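2,3-dimethylmalate lyase (Aspergillus niger, PDB 3FA3) is a lyase by name that belongs to the phosphoenolpyruvate phosphomutase family, is built as a TIM-type barrel, and holds a manganese ion and 2,2-difluoro-3,3-dihydroxybutanedioic acid in this model. Local coordinates at residues B[18-23]-B[39-44]; B[83-88]-B[107-112]; B[156-161]-B[186-191]; B[209-214]-B[235-240]. One frame throughout, in Å; residues are numbered along the deposited sequence.

Interaction 1 of 4, residues B[18-23]-B[39-44]. With OAF (2,2-difluoro-3,3-dihydroxybutanedioic acid), chain V.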
# COMPACT_ATOMS: atom_id res chain seq x y z
N SER B 18 -20.10 -19.23 -26.31
CA SER B 18 -19.02 -19.46 -25.33
C SER B 18 -19.52 -19.38 -23.88
O SER B 18 -19.95 -18.32 -23.40
CB SER B 18 -17.83 -18.50 -25.53
OG SER B 18 -17.34 -18.47 -26.87
N PHE B 19 -19.43 -20.49 -23.15
CA PHE B 19 -19.78 -20.44 -21.74
C PHE B 19 -18.56 -20.35 -20.84
O PHE B 19 -17.62 -21.09 -21.01
CB PHE B 19 -20.60 -21.65 -21.38
CG PHE B 19 -21.13 -21.60 -20.02
CD1 PHE B 19 -22.05 -20.66 -19.68
CD2 PHE B 19 -20.71 -22.50 -19.08
CE1 PHE B 19 -22.57 -20.61 -18.39
CE2 PHE B 19 -21.22 -22.46 -17.81
CZ PHE B 19 -22.16 -21.50 -17.47
N ILE B 20 -18.60 -19.43 -19.87
CA ILE B 20 -17.44 -19.12 -19.03
C ILE B 20 -17.58 -19.71 -17.64
O ILE B 20 -18.48 -19.34 -16.89
CB ILE B 20 -17.23 -17.61 -18.82
CG1 ILE B 20 -16.61 -16.99 -20.05
CG2 ILE B 20 -16.29 -17.37 -17.69
CD1 ILE B 20 -17.68 -16.37 -20.90
N VAL B 21 -16.66 -20.59 -17.29
CA VAL B 21 -16.67 -21.17 -15.95
C VAL B 21 -15.59 -20.56 -15.11
O VAL B 21 -14.41 -20.71 -15.40
CB VAL B 21 -16.56 -22.69 -16.01
CG1 VAL B 21 -16.33 -23.26 -14.65
CG2 VAL B 21 -17.82 -23.24 -16.62
N ALA B 22 -15.98 -19.82 -14.08
CA ALA B 22 -14.98 -19.12 -13.23
C ALA B 22 -14.99 -19.38 -11.70
O ALA B 22 -15.83 -18.87 -10.99
CB ALA B 22 -14.99 -17.63 -13.53
N PRO B 23 -14.02 -20.16 -11.20
CA PRO B 23 -13.93 -20.42 -9.74
C PRO B 23 -13.38 -19.24 -8.86
O PRO B 23 -12.47 -18.49 -9.26
CB PRO B 23 -13.01 -21.65 -9.67
CG PRO B 23 -12.11 -21.48 -10.81
CD PRO B 23 -12.96 -20.87 -11.93
N PHE B 39 -8.42 -24.24 -15.05
CA PHE B 39 -9.54 -23.30 -15.34
C PHE B 39 -9.09 -22.20 -16.26
O PHE B 39 -7.93 -21.74 -16.19
CB PHE B 39 -10.20 -22.72 -14.07
CG PHE B 39 -10.94 -23.76 -13.26
CD1 PHE B 39 -10.26 -24.58 -12.35
CD2 PHE B 39 -12.31 -23.98 -13.47
CE1 PHE B 39 -10.93 -25.58 -11.62
CE2 PHE B 39 -12.98 -24.95 -12.75
CZ PHE B 39 -12.28 -25.76 -11.81
N ASP B 40 -10.00 -21.80 -17.14
CA ASP B 40 -9.70 -20.89 -18.19
C ASP B 40 -10.09 -19.51 -17.79
O ASP B 40 -9.96 -18.61 -18.59
CB ASP B 40 -10.52 -21.25 -19.36
CG ASP B 40 -10.03 -22.47 -20.03
OD1 ASP B 40 -9.08 -22.27 -20.84
OD2 ASP B 40 -10.58 -23.60 -19.80
N ALA B 41 -10.62 -19.35 -16.58
CA ALA B 41 -11.06 -18.03 -16.06
C ALA B 41 -11.02 -18.12 -14.55
O ALA B 41 -11.25 -19.20 -14.04
CB ALA B 41 -12.48 -17.74 -16.49
N LEU B 42 -10.74 -17.02 -13.86
CA LEU B 42 -10.74 -16.95 -12.39
C LEU B 42 -11.69 -15.84 -11.90
O LEU B 42 -11.87 -14.82 -12.58
CB LEU B 42 -9.32 -16.68 -11.84
CG LEU B 42 -8.06 -17.50 -12.20
CD1 LEU B 42 -6.81 -17.06 -11.44
CD2 LEU B 42 -8.30 -18.94 -11.94
N TYR B 43 -12.29 -16.02 -10.71
CA TYR B 43 -13.10 -14.96 -10.01
C TYR B 43 -12.48 -14.49 -8.69
O TYR B 43 -12.31 -15.29 -7.74
CB TYR B 43 -14.54 -15.41 -9.75
CG TYR B 43 -15.34 -14.47 -8.87
CD1 TYR B 43 -15.84 -13.29 -9.39
CD2 TYR B 43 -15.63 -14.78 -7.52
CE1 TYR B 43 -16.56 -12.43 -8.62
CE2 TYR B 43 -16.37 -13.91 -6.75
CZ TYR B 43 -16.83 -12.73 -7.32
OH TYR B 43 -17.56 -11.81 -6.64
N MET B 44 -12.13 -13.20 -8.61
CA MET B 44 -11.67 -12.68 -7.33
C MET B 44 -12.84 -12.37 -6.41
O MET B 44 -13.58 -11.40 -6.63
CB MET B 44 -10.77 -11.44 -7.49
CG MET B 44 -10.19 -10.98 -6.17
SD MET B 44 -9.22 -9.50 -6.18
CE MET B 44 -10.42 -8.32 -5.57
O2 OAF V . -17.40 -13.22 -3.55
C1 OAF V . -18.00 -12.16 -3.26
O1 OAF V . -17.52 -11.16 -2.65
C2 OAF V . -19.49 -12.09 -3.68
O4 OAF V . -19.73 -12.86 -4.82
O3 OAF V . -19.84 -10.76 -3.97
C3 OAF V . -20.35 -12.72 -2.59
F1 OAF V . -19.95 -12.32 -1.37
F2 OAF V . -20.25 -14.10 -2.79
C4 OAF V . -21.78 -12.20 -2.68
O5 OAF V . -22.00 -11.01 -2.42
O6 OAF V . -22.63 -13.05 -2.99
O HOH W 1 -12.47 -22.20 -16.52

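Interaction 2 of 4, residues B[83-88]-B[107-112]. With MN (manganese (II) ion), chain U; OAF (2,2-difluoro-3,3-dihydroxybutanedioic acid), chain V.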
# COMPACT_ATOMS: atom_id res chain seq x y z
N VAL B 83 -9.64 -12.61 -15.63
CA VAL B 83 -9.95 -12.51 -14.20
C VAL B 83 -11.09 -11.54 -14.03
O VAL B 83 -11.00 -10.39 -14.49
CB VAL B 83 -8.75 -12.05 -13.37
CG1 VAL B 83 -9.11 -11.88 -11.93
CG2 VAL B 83 -7.67 -13.05 -13.48
N ILE B 84 -12.16 -12.05 -13.42
CA ILE B 84 -13.37 -11.30 -13.11
C ILE B 84 -13.26 -10.90 -11.67
O ILE B 84 -13.29 -11.75 -10.77
CB ILE B 84 -14.67 -12.14 -13.24
CG1 ILE B 84 -14.83 -12.65 -14.66
CG2 ILE B 84 -15.90 -11.28 -12.89
CD1 ILE B 84 -15.71 -13.85 -14.74
N ALA B 85 -13.15 -9.60 -11.45
CA ALA B 85 -12.85 -9.13 -10.13
C ALA B 85 -14.03 -8.37 -9.51
O ALA B 85 -14.66 -7.49 -10.15
CB ALA B 85 -11.66 -8.29 -10.21
N ASP B 86 -14.36 -8.73 -8.27
CA ASP B 86 -15.25 -7.90 -7.44
C ASP B 86 -14.77 -6.42 -7.43
O ASP B 86 -13.59 -6.15 -7.53
CB ASP B 86 -15.23 -8.48 -6.03
CG ASP B 86 -16.49 -8.17 -5.23
OD1 ASP B 86 -17.22 -7.24 -5.56
OD2 ASP B 86 -16.71 -8.88 -4.23
N ALA B 87 -15.72 -5.47 -7.35
CA ALA B 87 -15.45 -4.03 -7.32
C ALA B 87 -16.43 -3.41 -6.36
O ALA B 87 -16.52 -2.20 -6.24
CB ALA B 87 -15.63 -3.45 -8.64
N ASP B 88 -17.17 -4.25 -5.67
CA ASP B 88 -18.06 -3.80 -4.63
C ASP B 88 -19.02 -2.78 -5.16
O ASP B 88 -19.88 -3.12 -5.92
CB ASP B 88 -17.24 -3.30 -3.47
CG ASP B 88 -16.69 -4.45 -2.64
OD1 ASP B 88 -17.41 -5.54 -2.54
OD2 ASP B 88 -15.54 -4.26 -2.12
N SER B 107 -4.34 -2.81 -14.55
CA SER B 107 -3.94 -4.02 -13.88
C SER B 107 -4.06 -5.33 -14.70
O SER B 107 -3.42 -6.38 -14.40
CB SER B 107 -4.79 -4.17 -12.60
OG SER B 107 -4.31 -3.35 -11.57
N GLY B 108 -4.95 -5.29 -15.69
CA GLY B 108 -5.15 -6.47 -16.54
C GLY B 108 -6.42 -7.20 -16.20
O GLY B 108 -6.68 -8.29 -16.75
N VAL B 109 -7.23 -6.57 -15.34
CA VAL B 109 -8.51 -7.18 -14.94
C VAL B 109 -9.42 -7.34 -16.13
O VAL B 109 -9.72 -6.38 -16.83
CB VAL B 109 -9.22 -6.42 -13.86
CG1 VAL B 109 -10.57 -7.08 -13.56
CG2 VAL B 109 -8.35 -6.39 -12.64
N ALA B 110 -9.85 -8.56 -16.38
CA ALA B 110 -10.69 -8.81 -17.55
C ALA B 110 -12.11 -8.18 -17.42
O ALA B 110 -12.55 -7.45 -18.31
CB ALA B 110 -10.72 -10.32 -17.88
N ALA B 111 -12.76 -8.43 -16.28
CA ALA B 111 -14.13 -7.97 -15.98
C ALA B 111 -14.21 -7.52 -14.52
O ALA B 111 -13.42 -7.97 -13.68
CB ALA B 111 -15.12 -9.09 -16.20
N PHE B 112 -15.15 -6.63 -14.21
CA PHE B 112 -15.42 -6.34 -12.78
C PHE B 112 -16.90 -6.08 -12.55
O PHE B 112 -17.59 -5.70 -13.51
CB PHE B 112 -14.55 -5.16 -12.29
CG PHE B 112 -14.88 -3.85 -12.93
CD1 PHE B 112 -15.54 -2.86 -12.22
CD2 PHE B 112 -14.57 -3.61 -14.22
CE1 PHE B 112 -15.87 -1.66 -12.77
CE2 PHE B 112 -14.91 -2.38 -14.81
CZ PHE B 112 -15.56 -1.39 -14.07
MN MN U . -18.65 -9.38 -2.95
O2 OAF V . -17.40 -13.22 -3.55
C1 OAF V . -18.00 -12.16 -3.26
O1 OAF V . -17.52 -11.16 -2.65
C2 OAF V . -19.49 -12.09 -3.68
O4 OAF V . -19.73 -12.86 -4.82
O3 OAF V . -19.84 -10.76 -3.97
C3 OAF V . -20.35 -12.72 -2.59
F1 OAF V . -19.95 -12.32 -1.37
F2 OAF V . -20.25 -14.10 -2.79
C4 OAF V . -21.78 -12.20 -2.68
O5 OAF V . -22.00 -11.01 -2.42
O6 OAF V . -22.63 -13.05 -2.99
O HOH W 2 -7.86 -10.65 -16.90
O HOH W 3 -19.56 -7.86 -4.20
O HOH W 4 -17.29 -8.20 -1.37
O HOH W 5 -19.90 -9.33 -1.16

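Interaction 3 of 4, residues B[156-161]-B[186-191]. With OAF (2,2-difluoro-3,3-dihydroxybutanedioic acid), chain V.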
# COMPACT_ATOMS: atom_id res chain seq x y z
N VAL B 156 -14.82 -5.44 -19.15
CA VAL B 156 -16.23 -5.81 -19.11
C VAL B 156 -16.85 -5.33 -17.81
O VAL B 156 -16.44 -5.78 -16.73
CB VAL B 156 -16.47 -7.33 -19.28
CG1 VAL B 156 -17.98 -7.61 -19.49
CG2 VAL B 156 -15.64 -7.93 -20.46
N VAL B 157 -17.83 -4.42 -17.93
CA VAL B 157 -18.53 -3.86 -16.80
C VAL B 157 -19.74 -4.68 -16.53
O VAL B 157 -20.73 -4.55 -17.20
CB VAL B 157 -18.98 -2.44 -17.09
CG1 VAL B 157 -19.63 -1.85 -15.90
CG2 VAL B 157 -17.81 -1.62 -17.55
N ILE B 158 -19.63 -5.54 -15.53
CA ILE B 158 -20.75 -6.35 -15.01
C ILE B 158 -21.68 -5.56 -14.03
O ILE B 158 -21.20 -5.00 -13.01
CB ILE B 158 -20.24 -7.62 -14.26
CG1 ILE B 158 -19.40 -8.52 -15.17
CG2 ILE B 158 -21.43 -8.35 -13.59
CD1 ILE B 158 -18.70 -9.62 -14.45
N ALA B 159 -22.99 -5.51 -14.35
CA ALA B 159 -24.00 -4.85 -13.51
C ALA B 159 -24.69 -5.80 -12.49
O ALA B 159 -25.26 -6.85 -12.84
CB ALA B 159 -25.04 -4.09 -14.37
N ARG B 160 -24.63 -5.42 -11.22
CA ARG B 160 -25.18 -6.30 -10.21
C ARG B 160 -26.23 -5.56 -9.40
O ARG B 160 -26.03 -4.39 -9.03
CB ARG B 160 -24.07 -6.93 -9.33
CG ARG B 160 -24.56 -7.64 -8.00
CD ARG B 160 -23.43 -8.30 -7.18
NE ARG B 160 -23.80 -8.43 -5.76
CZ ARG B 160 -23.11 -9.06 -4.82
NH1 ARG B 160 -23.58 -9.14 -3.58
NH2 ARG B 160 -21.96 -9.61 -5.10
N THR B 161 -27.35 -6.25 -9.13
CA THR B 161 -28.26 -5.75 -8.12
C THR B 161 -28.38 -6.71 -6.94
O THR B 161 -28.37 -7.94 -7.13
CB THR B 161 -29.68 -5.42 -8.69
OG1 THR B 161 -30.47 -4.70 -7.72
CG2 THR B 161 -30.40 -6.69 -9.10
N VAL B 186 -22.61 -7.27 -18.84
CA VAL B 186 -23.11 -8.51 -18.25
C VAL B 186 -24.02 -8.26 -17.04
O VAL B 186 -23.77 -7.38 -16.22
CB VAL B 186 -21.96 -9.36 -17.84
CG1 VAL B 186 -22.46 -10.64 -17.26
CG2 VAL B 186 -21.10 -9.66 -19.04
N GLY B 187 -25.11 -9.03 -16.96
CA GLY B 187 -26.08 -8.85 -15.89
C GLY B 187 -25.79 -9.82 -14.77
O GLY B 187 -25.31 -10.95 -15.05
N PHE B 188 -26.11 -9.40 -13.54
CA PHE B 188 -25.86 -10.16 -12.30
C PHE B 188 -27.04 -10.01 -11.31
O PHE B 188 -27.03 -9.11 -10.44
CB PHE B 188 -24.57 -9.59 -11.69
CG PHE B 188 -23.96 -10.40 -10.58
CD1 PHE B 188 -22.59 -10.37 -10.39
CD2 PHE B 188 -24.73 -11.13 -9.69
CE1 PHE B 188 -21.99 -11.08 -9.38
CE2 PHE B 188 -24.12 -11.85 -8.65
CZ PHE B 188 -22.75 -11.82 -8.50
N LEU B 189 -28.06 -10.85 -11.43
CA LEU B 189 -29.12 -10.90 -10.39
C LEU B 189 -28.50 -11.68 -9.29
O LEU B 189 -28.19 -12.86 -9.48
CB LEU B 189 -30.43 -11.59 -10.83
CG LEU B 189 -31.83 -11.21 -10.24
CD1 LEU B 189 -32.87 -12.32 -10.41
CD2 LEU B 189 -31.81 -10.80 -8.78
N GLU B 190 -28.27 -11.03 -8.15
CA GLU B 190 -27.57 -11.73 -7.09
C GLU B 190 -28.58 -12.41 -6.18
O GLU B 190 -29.64 -11.84 -5.90
CB GLU B 190 -26.60 -10.75 -6.36
CG GLU B 190 -26.41 -10.93 -4.86
CD GLU B 190 -25.42 -12.05 -4.47
OE1 GLU B 190 -24.76 -12.67 -5.32
OE2 GLU B 190 -25.29 -12.35 -3.27
N GLY B 191 -28.27 -13.63 -5.74
CA GLY B 191 -29.06 -14.28 -4.68
C GLY B 191 -30.42 -14.84 -5.09
O GLY B 191 -31.43 -14.70 -4.37
O2 OAF V . -17.40 -13.22 -3.55
C1 OAF V . -18.00 -12.16 -3.26
O1 OAF V . -17.52 -11.16 -2.65
C2 OAF V . -19.49 -12.09 -3.68
O4 OAF V . -19.73 -12.86 -4.82
O3 OAF V . -19.84 -10.76 -3.97
C3 OAF V . -20.35 -12.72 -2.59
F1 OAF V . -19.95 -12.32 -1.37
F2 OAF V . -20.25 -14.10 -2.79
C4 OAF V . -21.78 -12.20 -2.68
O5 OAF V . -22.00 -11.01 -2.42
O6 OAF V . -22.63 -13.05 -2.99

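Interaction 4 of 4, residues B[209-214]-B[235-240]. With OAF (2,2-difluoro-3,3-dihydroxybutanedioic acid), chain V.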
# COMPACT_ATOMS: atom_id res chain seq x y z
N PRO B 209 -26.02 -11.06 -21.90
CA PRO B 209 -25.36 -12.20 -21.31
C PRO B 209 -25.37 -12.04 -19.81
O PRO B 209 -25.05 -10.96 -19.30
CB PRO B 209 -23.92 -12.05 -21.81
CG PRO B 209 -23.90 -10.94 -22.74
CD PRO B 209 -25.04 -10.08 -22.39
N LEU B 210 -25.66 -13.12 -19.10
CA LEU B 210 -25.87 -13.09 -17.67
C LEU B 210 -24.93 -13.97 -16.88
O LEU B 210 -24.42 -14.93 -17.38
CB LEU B 210 -27.28 -13.49 -17.30
CG LEU B 210 -28.51 -12.77 -17.78
CD1 LEU B 210 -29.64 -13.38 -17.09
CD2 LEU B 210 -28.45 -11.33 -17.52
N LEU B 211 -24.74 -13.61 -15.62
CA LEU B 211 -23.86 -14.31 -14.72
C LEU B 211 -24.61 -14.91 -13.55
O LEU B 211 -25.37 -14.26 -12.87
CB LEU B 211 -22.79 -13.37 -14.19
CG LEU B 211 -21.81 -13.92 -13.16
CD1 LEU B 211 -20.53 -13.26 -13.27
CD2 LEU B 211 -22.28 -13.76 -11.81
N LEU B 212 -24.37 -16.17 -13.31
CA LEU B 212 -24.88 -16.77 -12.12
C LEU B 212 -23.80 -16.80 -11.06
O LEU B 212 -22.71 -17.32 -11.29
CB LEU B 212 -25.32 -18.16 -12.47
CG LEU B 212 -25.64 -19.08 -11.32
CD1 LEU B 212 -26.90 -18.58 -10.57
CD2 LEU B 212 -25.89 -20.44 -11.98
N ASN B 213 -24.11 -16.22 -9.90
CA ASN B 213 -23.28 -16.41 -8.71
C ASN B 213 -23.74 -17.64 -7.90
O ASN B 213 -24.73 -17.57 -7.12
CB ASN B 213 -23.31 -15.16 -7.83
CG ASN B 213 -22.36 -15.26 -6.67
OD1 ASN B 213 -21.39 -16.03 -6.74
ND2 ASN B 213 -22.61 -14.49 -5.59
N MET B 214 -23.03 -18.75 -8.08
CA MET B 214 -23.40 -19.97 -7.40
C MET B 214 -22.67 -20.09 -6.06
O MET B 214 -21.60 -20.73 -5.95
CB MET B 214 -23.18 -21.19 -8.28
CG MET B 214 -23.59 -22.46 -7.61
SD MET B 214 -25.37 -22.60 -7.44
CE MET B 214 -25.83 -21.84 -5.86
N ILE B 235 -21.77 -16.78 -17.89
CA ILE B 235 -20.77 -16.89 -16.83
C ILE B 235 -21.37 -17.46 -15.56
O ILE B 235 -22.36 -16.94 -15.06
CB ILE B 235 -20.13 -15.50 -16.45
CG1 ILE B 235 -19.48 -14.85 -17.68
CG2 ILE B 235 -19.06 -15.71 -15.44
CD1 ILE B 235 -19.64 -13.33 -17.79
N ILE B 236 -20.78 -18.54 -15.03
CA ILE B 236 -21.04 -18.99 -13.65
C ILE B 236 -19.80 -18.82 -12.71
O ILE B 236 -18.70 -19.24 -13.05
CB ILE B 236 -21.53 -20.45 -13.62
CG1 ILE B 236 -21.92 -20.82 -12.19
CG2 ILE B 236 -20.49 -21.42 -14.29
CD1 ILE B 236 -22.89 -21.98 -12.07
N ILE B 237 -19.99 -18.17 -11.57
CA ILE B 237 -18.95 -18.07 -10.53
C ILE B 237 -19.31 -18.88 -9.24
O ILE B 237 -20.49 -19.02 -8.84
CB ILE B 237 -18.57 -16.58 -10.14
CG1 ILE B 237 -19.80 -15.77 -9.71
CG2 ILE B 237 -17.91 -15.88 -11.22
CD1 ILE B 237 -19.45 -14.41 -9.06
N PHE B 238 -18.25 -19.35 -8.58
CA PHE B 238 -18.36 -20.02 -7.28
C PHE B 238 -17.41 -19.35 -6.32
O PHE B 238 -16.30 -19.84 -6.12
CB PHE B 238 -17.98 -21.51 -7.38
CG PHE B 238 -18.52 -22.22 -8.60
CD1 PHE B 238 -17.80 -22.24 -9.79
CD2 PHE B 238 -19.71 -22.95 -8.51
CE1 PHE B 238 -18.26 -22.95 -10.90
CE2 PHE B 238 -20.21 -23.65 -9.60
CZ PHE B 238 -19.49 -23.66 -10.81
N PRO B 239 -17.81 -18.22 -5.74
CA PRO B 239 -16.97 -17.40 -4.89
C PRO B 239 -16.16 -18.11 -3.75
O PRO B 239 -14.98 -17.74 -3.53
CB PRO B 239 -17.97 -16.38 -4.35
CG PRO B 239 -18.91 -16.21 -5.52
CD PRO B 239 -19.14 -17.63 -5.91
N PHE B 240 -16.76 -19.11 -3.06
CA PHE B 240 -16.06 -19.80 -1.96
C PHE B 240 -15.36 -21.07 -2.35
O PHE B 240 -15.05 -21.89 -1.47
CB PHE B 240 -16.95 -19.98 -0.73
CG PHE B 240 -17.44 -18.66 -0.20
CD1 PHE B 240 -16.56 -17.57 -0.12
CD2 PHE B 240 -18.77 -18.46 0.13
CE1 PHE B 240 -17.00 -16.31 0.31
CE2 PHE B 240 -19.24 -17.21 0.56
CZ PHE B 240 -18.36 -16.12 0.65
O2 OAF V . -17.40 -13.22 -3.55
C1 OAF V . -18.00 -12.16 -3.26
O1 OAF V . -17.52 -11.16 -2.65
C2 OAF V . -19.49 -12.09 -3.68
O4 OAF V . -19.73 -12.86 -4.82
O3 OAF V . -19.84 -10.76 -3.97
C3 OAF V . -20.35 -12.72 -2.59
F1 OAF V . -19.95 -12.32 -1.37
F2 OAF V . -20.25 -14.10 -2.79
C4 OAF V . -21.78 -12.20 -2.68
O5 OAF V . -22.00 -11.01 -2.42
O6 OAF V . -22.63 -13.05 -2.99
O HOH W 6 -19.09 -20.89 -4.06

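Interaction 1 of 4, residues B[18-23]-B[39-44]
Pro23 lies on one face of the Phe39 ring, and the two side chains slant across each other. Phe39 turns its ring to Pro23 because CG stands anti to the carbonyl carbon (chi1 -67°). Its CB meets Pro23 CD and CG, each at 4.0 Å. Phe39 CG sits 3.5 Å from Pro23 CG, and Phe39 CD2 lies next to Pro23 CD. Pro23 CG forms a CH-pi contact, 3.8 Å from the ring centroid of Phe39 and displaced toward the rim. Farther along the ring, Phe39 CE2 meets Val21 CG1 at the edge. Ala41 CB packs on Ala22 CB at 3.9 Å. Water 1 bridges Val21 O and Asp40 N. Tyr43 N donates to Pro23 O over 2.9 Å. The Tyr43 side chain leads away to the ligand, where its OH accepts from OAF O4 at 3.0 Å and also bonds His113. The strands belong to the beta-alpha-beta unit 20-25, 28-36, 42-44. Helix 28-36 covers Leu42, strand 235-238 flanks 20-23, and Leu257 and Lys258 of the second subunit pack around Phe39, the lysine through a cation-pi contact.

Interaction 2 of 4, residues B[83-88]-B[107-112]
Val83 and Ala111 are joined through the backbone, and so are Ala85 and Ala111. Val83 O takes the N-H of Ala111 at 3.2 Å and, weakly, that of Ala110. Ala85 N donates to Ala111 O over 2.8 Å in a nearly straight bond (173°). Water 2 adds a bridge, accepting from Val83 N and donating to Gly108 O. Gly108 ends helix 94-107 in a Schellman motif just before the chain enters the next strand.

Apolar contacts come next. On the face of Ile84, both Ile84 CG1 and CG2 touch Ala111 CB, CG1 at 3.9 Å. Ile158 of the next strand packs on both residues. Ala85 CB, on the face opposite Ile84, meets Val109 CG1 at 3.7 Å. After the strand, Ala87 CB lies at the edge of the Phe112 ring, 3.6 Å from Phe112 CD1. Phe112 CG stands between the backbone N and the carbonyl carbon (chi1 66°), and the ring leads away from strand 83-86 toward Thr101 of helix 94-107.

The metal contacts come from Asp86. Asp86 OD2 binds manganese at 2.4 Å. OAF O1 and O3 and waters 3, 4 and 5 complete six ligands. Asp86 OD1 accepts from Asp88 N at 3.0 Å, an Asx turn, and also from water 3. Asp88 OD1 holds water 4 and forms a salt bridge with Lys121, so Asp88 is second shell.

The two strands, with helix 94-107 between them, form a beta-alpha-beta unit of a TIM-type barrel, with the metal site beyond the C-terminal part of strand 83-86.

Interaction 3 of 4, residues B[156-161]-B[186-191]
Arg160 and Phe188 lie side by side on the same face of two adjacent parallel strands, at the ligand end of the barrel. The backbone bonds run on past them. Ala159 N donates to Val186 O at 2.8 Å. Phe188 N gives a weak bond to Ala159 O. Thr161 N donates to Phe188 O, and Glu190 N to Thr161 O.

The Arg160 chain is extended from CG to NE and runs over the ring. Its CD sits above the centre of the Phe188 ring, 3.7 Å from the centroid, in a CH-pi contact. Ile158 CG2 lies at the edge of the same ring, and His113 meets the ring edge-to-face. Beyond CD, the guanidinium carries the Glu190 carboxylate over one face, the two planes 20° apart. The salt bridge from Arg160 NH1 to Glu190 OE2 is long, 3.7 Å, and rests on charge alone. The guanidinium N-H groups serve other partners. Arg160 NH1 donates to OAF O5 at 2.7 Å and also pairs with Asp162. Arg160 NH2 donates to OAF O3 at 2.7 Å and more weakly to O5. Glu190 OE1 is held by Asn213.

The Phe188 ring backs the Arg160 chain at CD, and the bonds to OAF and Asp162 probably fix the rotation of the guanidinium. Such a ligand-gripping site at the C-terminal ends of the strands is characteristic of TIM-type barrels.

Interaction 4 of 4, residues B[209-214]-B[235-240]
Leu211, Leu212 and Asn213 pair in parallel with Ile235, Ile236 and Ile237, the strand axes 4.6 Å apart at closest and 17° from parallel. Four N-H...O bonds alternate between the strands. The outer two are Ile235 N to Leu210 O at 3.3 Å and Met214 N to Ile237 O at 2.7 Å.

On one face, Leu211 splits its two methyls. CD1 touches Ile235 CG2 at 3.6 Å, while Leu211 CD2 meets Ile237 CG1 at 3.8 Å, the two side chains crossing at about a right angle. Val186 packs against Leu211 and Ile235 there. On the other face, Leu212 and Ile236 run side by side and meet through their CD2 and CD1 atoms. Ile236 CD1 also reaches Met214 CB, and Ala228 of helix 225-231 covers this face. Met214 CB packs on Phe238 CD2 at 3.9 Å, with Ile262 and Pro263 of the second subunit nearby.

Asn213 CG stands anti to the backbone N (chi1 -174°), which takes the amide toward the ligand. Its ND2 lies 3.0 Å from OAF O6. Apolar side chains and backbone bonds thus hold the strand pair together, while Asn213, itself positioned by Glu190, probably presents ND2 to the ligand.

Overall arrangement
From the N terminus, interaction 1 closes first around helix 28-36, then interaction 2 around helix 94-107. Interaction 3 follows, enclosing helices 163-167 and 169-181, and interaction 4 ends the series around helix 225-231. Each loop closes before the next opens, so none nest or cross. The pairs also join each other. Strand 42-44 lies beside 83-86, and 111-114 beside 156-161. Ile236 probably bonds Ile20 and Ala22, and the probable bond of Gly187 to Leu211 joins the outermost strands and closes the barrel. All four contacts reach OAF at one end of the barrel. Interactions 1 and 4 also touch the second subunit.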